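Local coordinates for peptidase M42 (Thaumarchaeota archaeon SCGC AB-539-E09, PDB 5DS0), which probably removes amino-terminal residues from peptides as a twelve-subunit, cobalt-loaded TET aminopeptidase of the M42 family, at residues A178-I183 against Q213-L218; R219-T224 against G299-R304. All blocks are in the same frame, centred on the assembly; numbering follows the deposited sequence.

Contact 1: A178-I183 against Q213-L218. With CO (cobalt (II) ion), chain U; CO (cobalt (II) ion), chain T.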
ATOM      1  N   ALA C 178       7.225 -40.872  -1.117  1.00 31.12           N
ATOM      2  CA  ALA C 178       8.644 -41.205  -1.128  1.00 31.15           C
ATOM      3  C   ALA C 178       9.202 -41.705  -2.456  1.00 31.39           C
ATOM      4  O   ALA C 178      10.310 -42.246  -2.485  1.00 32.36           O
ATOM      5  CB  ALA C 178       8.949 -42.196  -0.017  1.00 31.49           C
ATOM      6  N   PHE C 179       8.482 -41.516  -3.561  1.00 31.40           N
ATOM      7  CA  PHE C 179       9.057 -41.843  -4.859  1.00 31.33           C
ATOM      8  C   PHE C 179      10.411 -41.151  -4.992  1.00 30.69           C
ATOM      9  O   PHE C 179      11.340 -41.739  -5.517  1.00 31.39           O
ATOM     10  CB  PHE C 179       8.148 -41.432  -6.003  1.00 31.63           C
ATOM     11  CG  PHE C 179       6.914 -42.275  -6.132  1.00 32.29           C
ATOM     12  CD1 PHE C 179       6.992 -43.653  -6.113  1.00 32.91           C
ATOM     13  CD2 PHE C 179       5.678 -41.688  -6.314  1.00 32.55           C
ATOM     14  CE1 PHE C 179       5.859 -44.425  -6.246  1.00 32.92           C
ATOM     15  CE2 PHE C 179       4.542 -42.461  -6.449  1.00 32.67           C
ATOM     16  CZ  PHE C 179       4.633 -43.829  -6.404  1.00 32.90           C
ATOM     17  N   ASP C 180      10.506 -39.918  -4.505  1.00 29.65           N
ATOM     18  CA  ASP C 180      11.752 -39.192  -4.431  1.00 29.19           C
ATOM     19  C   ASP C 180      12.438 -39.617  -3.154  1.00 29.86           C
ATOM     20  O   ASP C 180      12.042 -39.156  -2.086  1.00 30.85           O
ATOM     21  CB  ASP C 180      11.446 -37.694  -4.400  1.00 28.67           C
ATOM     22  CG  ASP C 180      12.679 -36.831  -4.290  1.00 28.31           C
ATOM     23  OD1 ASP C 180      13.811 -37.336  -4.484  1.00 28.36           O
ATOM     24  OD2 ASP C 180      12.508 -35.621  -4.009  1.00 28.04           O
ATOM     25  N   ASP C 181      13.458 -40.477  -3.205  1.00 30.15           N
ATOM     26  CA  ASP C 181      14.025 -41.039  -4.429  1.00 30.11           C
ATOM     27  C   ASP C 181      14.179 -42.564  -4.307  1.00 30.46           C
ATOM     28  O   ASP C 181      15.163 -43.153  -4.754  1.00 30.32           O
ATOM     29  CB  ASP C 181      15.357 -40.369  -4.718  1.00 30.37           C
ATOM     30  CG  ASP C 181      15.963 -40.768  -6.064  1.00 30.52           C
ATOM     31  OD1 ASP C 181      15.232 -41.239  -6.962  1.00 30.61           O
ATOM     32  OD2 ASP C 181      17.189 -40.583  -6.200  1.00 30.67           O
ATOM     33  N   ARG C 182      13.179 -43.200  -3.709  1.00 30.94           N
ATOM     34  CA  ARG C 182      13.193 -44.643  -3.545  1.00 31.48           C
ATOM     35  C   ARG C 182      12.926 -45.315  -4.873  1.00 32.52           C
ATOM     36  O   ARG C 182      13.371 -46.448  -5.089  1.00 33.81           O
ATOM     37  CB  ARG C 182      12.210 -45.085  -2.467  1.00 31.01           C
ATOM     38  CG  ARG C 182      12.740 -44.749  -1.080  1.00 30.85           C
ATOM     39  CD  ARG C 182      11.739 -44.970   0.038  1.00 30.59           C
ATOM     40  NE  ARG C 182      12.112 -44.214   1.227  1.00 30.53           N
ATOM     41  CZ  ARG C 182      11.348 -44.062   2.307  1.00 30.85           C
ATOM     42  NH1 ARG C 182      10.162 -44.648   2.386  1.00 30.91           N
ATOM     43  NH2 ARG C 182      11.777 -43.323   3.325  1.00 31.24           N
ATOM     44  N   ILE C 183      12.262 -44.614  -5.787  1.00 32.82           N
ATOM     45  CA  ILE C 183      12.099 -45.143  -7.124  1.00 33.62           C
ATOM     46  C   ILE C 183      13.454 -45.211  -7.821  1.00 33.77           C
ATOM     47  O   ILE C 183      13.707 -46.146  -8.576  1.00 35.13           O
ATOM     48  CB  ILE C 183      11.082 -44.350  -7.972  1.00 33.82           C
ATOM     49  CG1 ILE C 183      10.629 -45.176  -9.171  1.00 34.14           C
ATOM     50  CG2 ILE C 183      11.674 -43.050  -8.472  1.00 33.92           C
ATOM     51  CD1 ILE C 183       9.835 -46.427  -8.806  1.00 34.99           C
ATOM     52  N   GLN C 213      20.259 -38.795   3.497  1.00 36.01           N
ATOM     53  CA  GLN C 213      20.318 -37.359   3.726  1.00 36.53           C
ATOM     54  C   GLN C 213      20.526 -36.476   2.485  1.00 36.30           C
ATOM     55  O   GLN C 213      21.184 -35.448   2.577  1.00 36.19           O
ATOM     56  CB  GLN C 213      21.393 -37.056   4.788  1.00 36.92           C
ATOM     57  CG  GLN C 213      21.033 -37.620   6.152  1.00 36.65           C
ATOM     58  CD  GLN C 213      21.946 -37.148   7.260  1.00 36.70           C
ATOM     59  OE1 GLN C 213      22.215 -35.953   7.421  1.00 37.01           O
ATOM     60  NE2 GLN C 213      22.390 -38.082   8.064  1.00 37.11           N
ATOM     61  N   GLU C 214      19.947 -36.851   1.343  1.00 36.48           N
ATOM     62  CA  GLU C 214      19.940 -35.968   0.163  1.00 36.31           C
ATOM     63  C   GLU C 214      19.082 -34.743   0.410  1.00 35.76           C
ATOM     64  O   GLU C 214      19.482 -33.636   0.083  1.00 35.50           O
ATOM     65  CB  GLU C 214      19.392 -36.685  -1.071  1.00 37.26           C
ATOM     66  CG  GLU C 214      19.586 -35.973  -2.420  1.00 38.16           C
ATOM     67  CD  GLU C 214      18.488 -34.970  -2.846  1.00 39.40           C
ATOM     68  OE1 GLU C 214      17.284 -35.097  -2.484  1.00 42.00           O
ATOM     69  OE2 GLU C 214      18.826 -34.029  -3.596  1.00 39.67           O
ATOM     70  N   GLU C 215      17.903 -34.938   1.002  1.00 35.96           N
ATOM     71  CA  GLU C 215      16.903 -33.876   1.067  1.00 36.69           C
ATOM     72  C   GLU C 215      17.316 -32.720   2.000  1.00 36.70           C
ATOM     73  O   GLU C 215      16.691 -31.662   1.964  1.00 36.19           O
ATOM     74  CB  GLU C 215      15.513 -34.421   1.461  1.00 36.66           C
ATOM     75  CG  GLU C 215      14.933 -35.458   0.508  1.00 37.03           C
ATOM     76  CD  GLU C 215      14.340 -34.891  -0.794  1.00 37.34           C
ATOM     77  OE1 GLU C 215      14.694 -33.772  -1.174  1.00 37.16           O
ATOM     78  OE2 GLU C 215      13.503 -35.567  -1.453  1.00 37.16           O
ATOM     79  N   VAL C 216      18.357 -32.924   2.807  1.00 36.66           N
ATOM     80  CA  VAL C 216      18.844 -31.894   3.731  1.00 37.23           C
ATOM     81  C   VAL C 216      20.236 -31.347   3.376  1.00 38.14           C
ATOM     82  O   VAL C 216      20.810 -30.609   4.172  1.00 40.15           O
ATOM     83  CB  VAL C 216      18.859 -32.366   5.227  1.00 36.51           C
ATOM     84  CG1 VAL C 216      17.461 -32.675   5.718  1.00 36.19           C
ATOM     85  CG2 VAL C 216      19.769 -33.565   5.433  1.00 36.71           C
ATOM     86  N   GLY C 217      20.773 -31.663   2.198  1.00 37.68           N
ATOM     87  CA  GLY C 217      22.064 -31.097   1.777  1.00 37.84           C
ATOM     88  C   GLY C 217      23.057 -32.039   1.108  1.00 38.50           C
ATOM     89  O   GLY C 217      24.278 -31.809   1.173  1.00 41.33           O
ATOM     90  N   LEU C 218      22.560 -33.080   0.442  1.00 37.78           N
ATOM     91  CA  LEU C 218      23.398 -34.006  -0.342  1.00 37.23           C
ATOM     92  C   LEU C 218      24.507 -34.652   0.504  1.00 36.46           C
ATOM     93  O   LEU C 218      25.626 -34.868   0.035  1.00 36.65           O
ATOM     94  CB  LEU C 218      23.978 -33.288  -1.580  1.00 36.90           C
ATOM     95  CG  LEU C 218      23.039 -32.305  -2.287  1.00 36.81           C
ATOM     96  CD1 LEU C 218      23.768 -31.568  -3.409  1.00 36.94           C
ATOM     97  CD2 LEU C 218      21.795 -33.019  -2.803  1.00 36.75           C
TER
HETATM   98 CO    CO U 402      13.700 -34.376  -3.295  1.00 29.98          CO
HETATM   99 CO    CO T 401      15.513 -36.290  -4.558  1.00 22.75          CO
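D180 and E215 come from opposite directions to bind one cobalt ion, where D180 OD2 and E215 OE2 are neighbouring ligands. D180 OD2 binds the chain U cobalt at 1.9 Å, and E215 grips the same ion with both oxygens, OE1 at 2.4 Å and OE2 at 2.2 Å. Sharing the metal accounts for the 2.7 Å between D180 OD2 and E215 OE2, while the carboxylate planes stand 68° apart. The other oxygen, D180 OD1, binds the chain T cobalt at 2.0 Å, making D180 the bridging aspartate of a two-metal site, a hallmark of M42 aminopeptidases. H325 is a further ligand of the chain U ion, and H66 and E237 bind the chain T ion. E214, a residue of that second site, leaves OE1 3.0 Å from the chain T cobalt, longer than the coordination distances here. With CG anti to the backbone N (chi1 179°), the D180 carboxylate reaches the metals from the chain at the head of helix 179-197, and the peptide bond that follows, into D181, is cis. Behind the ligands, D181 OD2 takes the backbone N-H of H66, and D68 OD2 that of E215. The loop beyond E215 curls back on itself: the amides of G217 and L218 both reach E214 O, from the same face of its carbonyl plane.

Contact 2: R219-T224 against G299-R304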
ATOM      1  N   ARG C 219      24.175 -34.962   1.747  1.00 35.46           N
ATOM      2  CA  ARG C 219      25.181 -35.322   2.731  1.00 35.33           C
ATOM      3  C   ARG C 219      25.730 -36.727   2.520  1.00 34.87           C
ATOM      4  O   ARG C 219      26.932 -36.920   2.517  1.00 34.73           O
ATOM      5  CB  ARG C 219      24.622 -35.124   4.143  1.00 35.18           C
ATOM      6  CG  ARG C 219      24.287 -33.668   4.408  1.00 35.22           C
ATOM      7  CD  ARG C 219      23.880 -33.409   5.838  1.00 35.56           C
ATOM      8  NE  ARG C 219      23.466 -32.012   6.022  1.00 35.58           N
ATOM      9  CZ  ARG C 219      22.629 -31.582   6.967  1.00 35.78           C
ATOM     10  NH1 ARG C 219      22.082 -32.426   7.847  1.00 36.48           N
ATOM     11  NH2 ARG C 219      22.326 -30.297   7.040  1.00 35.58           N
ATOM     12  N   GLY C 220      24.852 -37.698   2.341  1.00 34.97           N
ATOM     13  CA  GLY C 220      25.277 -39.079   2.123  1.00 35.50           C
ATOM     14  C   GLY C 220      26.011 -39.302   0.811  1.00 36.49           C
ATOM     15  O   GLY C 220      26.889 -40.153   0.732  1.00 37.03           O
ATOM     16  N   ALA C 221      25.666 -38.524  -0.213  1.00 36.85           N
ATOM     17  CA  ALA C 221      26.386 -38.558  -1.482  1.00 36.43           C
ATOM     18  C   ALA C 221      27.874 -38.207  -1.338  1.00 37.06           C
ATOM     19  O   ALA C 221      28.723 -38.834  -1.957  1.00 37.41           O
ATOM     20  CB  ALA C 221      25.739 -37.596  -2.452  1.00 36.52           C
ATOM     21  N   GLN C 222      28.180 -37.175  -0.553  1.00 37.65           N
ATOM     22  CA  GLN C 222      29.562 -36.726  -0.362  1.00 37.97           C
ATOM     23  C   GLN C 222      30.419 -37.819   0.254  1.00 37.12           C
ATOM     24  O   GLN C 222      31.503 -38.116  -0.235  1.00 36.81           O
ATOM     25  CB  GLN C 222      29.598 -35.492   0.527  1.00 39.36           C
ATOM     26  CG  GLN C 222      30.950 -34.809   0.572  1.00 41.20           C
ATOM     27  CD  GLN C 222      30.932 -33.554   1.430  1.00 43.37           C
ATOM     28  OE1 GLN C 222      29.983 -32.765   1.365  1.00 46.65           O
ATOM     29  NE2 GLN C 222      31.966 -33.368   2.249  1.00 43.39           N
ATOM     30  N   THR C 223      29.895 -38.427   1.311  1.00 36.89           N
ATOM     31  CA  THR C 223      30.591 -39.460   2.052  1.00 37.27           C
ATOM     32  C   THR C 223      30.632 -40.805   1.328  1.00 37.54           C
ATOM     33  O   THR C 223      31.626 -41.534   1.431  1.00 39.73           O
ATOM     34  CB  THR C 223      29.965 -39.651   3.439  1.00 37.48           C
ATOM     35  OG1 THR C 223      28.568 -39.916   3.302  1.00 37.35           O
ATOM     36  CG2 THR C 223      30.169 -38.389   4.315  1.00 37.45           C
ATOM     37  N   THR C 224      29.588 -41.135   0.577  1.00 37.36           N
ATOM     38  CA  THR C 224      29.593 -42.344  -0.262  1.00 37.54           C
ATOM     39  C   THR C 224      30.556 -42.213  -1.450  1.00 38.07           C
ATOM     40  O   THR C 224      31.255 -43.163  -1.795  1.00 38.82           O
ATOM     41  CB  THR C 224      28.179 -42.685  -0.776  1.00 37.02           C
ATOM     42  OG1 THR C 224      27.424 -43.266   0.291  1.00 37.19           O
ATOM     43  CG2 THR C 224      28.237 -43.679  -1.930  1.00 36.77           C
ATOM     44  N   GLY C 299      18.701 -29.467  -6.983  1.00 60.26           N
ATOM     45  CA  GLY C 299      19.965 -30.204  -7.070  1.00 58.74           C
ATOM     46  C   GLY C 299      19.798 -31.694  -6.825  1.00 57.07           C
ATOM     47  O   GLY C 299      18.699 -32.153  -6.500  1.00 55.50           O
ATOM     48  N   THR C 300      20.912 -32.424  -6.931  1.00 53.36           N
ATOM     49  CA  THR C 300      20.936 -33.883  -6.827  1.00 50.43           C
ATOM     50  C   THR C 300      22.180 -34.369  -6.112  1.00 47.59           C
ATOM     51  O   THR C 300      23.126 -33.613  -5.924  1.00 46.14           O
ATOM     52  CB  THR C 300      20.944 -34.525  -8.224  1.00 49.73           C
ATOM     53  OG1 THR C 300      22.041 -33.996  -8.989  1.00 52.05           O
ATOM     54  CG2 THR C 300      19.653 -34.228  -8.943  1.00 48.79           C
ATOM     55  N   ASP C 301      22.186 -35.646  -5.734  1.00 47.64           N
ATOM     56  CA  ASP C 301      23.393 -36.285  -5.208  1.00 47.68           C
ATOM     57  C   ASP C 301      24.607 -35.995  -6.117  1.00 45.49           C
ATOM     58  O   ASP C 301      25.748 -35.920  -5.632  1.00 45.46           O
ATOM     59  CB  ASP C 301      23.236 -37.816  -5.114  1.00 49.48           C
ATOM     60  CG  ASP C 301      22.314 -38.281  -3.976  1.00 51.27           C
ATOM     61  OD1 ASP C 301      22.348 -37.693  -2.854  1.00 51.84           O
ATOM     62  OD2 ASP C 301      21.569 -39.271  -4.235  1.00 52.08           O
ATOM     63  N   ALA C 302      24.365 -35.852  -7.420  1.00 42.38           N
ATOM     64  CA  ALA C 302      25.438 -35.586  -8.384  1.00 41.34           C
ATOM     65  C   ALA C 302      26.215 -34.311  -8.082  1.00 41.15           C
ATOM     66  O   ALA C 302      27.405 -34.217  -8.394  1.00 41.19           O
ATOM     67  CB  ALA C 302      24.882 -35.513  -9.790  1.00 40.34           C
ATOM     68  N   GLY C 303      25.542 -33.342  -7.472  1.00 40.97           N
ATOM     69  CA  GLY C 303      26.165 -32.100  -7.061  1.00 41.64           C
ATOM     70  C   GLY C 303      27.403 -32.299  -6.215  1.00 42.55           C
ATOM     71  O   GLY C 303      28.334 -31.497  -6.304  1.00 43.18           O
ATOM     72  N   ARG C 304      27.413 -33.365  -5.412  1.00 43.19           N
ATOM     73  CA  ARG C 304      28.575 -33.723  -4.583  1.00 44.81           C
ATOM     74  C   ARG C 304      29.479 -34.773  -5.213  1.00 43.01           C
ATOM     75  O   ARG C 304      30.699 -34.688  -5.117  1.00 42.56           O
ATOM     76  CB  ARG C 304      28.126 -34.232  -3.213  1.00 47.36           C
ATOM     77  CG  ARG C 304      27.601 -33.164  -2.282  1.00 50.30           C
ATOM     78  CD  ARG C 304      28.579 -32.043  -2.007  1.00 53.55           C
ATOM     79  NE  ARG C 304      28.177 -31.392  -0.765  1.00 59.99           N
ATOM     80  CZ  ARG C 304      27.221 -30.467  -0.650  1.00 61.93           C
ATOM     81  NH1 ARG C 304      26.572 -30.020  -1.726  1.00 59.89           N
ATOM     82  NH2 ARG C 304      26.923 -29.966   0.559  1.00 63.48           N
TER
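A221 and Q222, in the first turn of helix 219-228, pack against D301 and R304, on the turn leading through the short helix 302-305, beside the metal site of the alpha/beta aminopeptidase domain. A221 points its methyl group at this second segment. A221 CB lies 3.4 Å from D301 OD1 and 3.7 Å from D301 CB, with R304 CB 4.2 Å from it, so the small side chain touches both residues. With CG beside its backbone N (chi1 -73°), D301 brings OD1 onto the alanine, while OD2 has its polar partner in T211 OG1, at the end of strand 205-211. At the outer side of the junction, Q222 runs out extended beyond CG, and R304 bends at chi2 to meet it. The aliphatic parts of the two chains pass each other, with Q222 CB 4.2 Å from R304 CG. R304 NE then gives its N-H to Q222 OE1 at 3.1 Å, a fairly straight bond (159°). The amide oxygen lies at the edge of the guanidinium and in its plane, although the amide itself is rotated by 39° against that group. The turn T300-G303, which carries D301, is closed by G303 N to T300 O (2.9 Å), and R304 N bonds D301 O in the next step; T300 OG1 adds a weak capping bond from A302 N. A methyl contact and one side-chain bond thus join the two elements, with D301, its side chain about 7 Å from a cobalt and touching E214, next to the M42 dinuclear centre.

In the fold
The two contacts lie about 10 Å apart, centre to centre, and follow one another along the chain: loop 213-218 of contact 1 runs straight into helix 219-228 of contact 2. Contact 1 sits nearly at the chain's centre and depends on negatively charged oxygens gathered by cobalt. Contact 2, farther out, joins that helix to the turn through helix 302-305 by van der Waals packing and a single neutral-to-charged hydrogen bond. Each is partly buried. They meet through a probable hydrogen bond from R219 N to Q213 O (3.1 Å) and by packing of E214 CG on D301 OD1. Both also touch a second subunit, Q213 and V216 packing on I270 of that chain and Q222 on its M307.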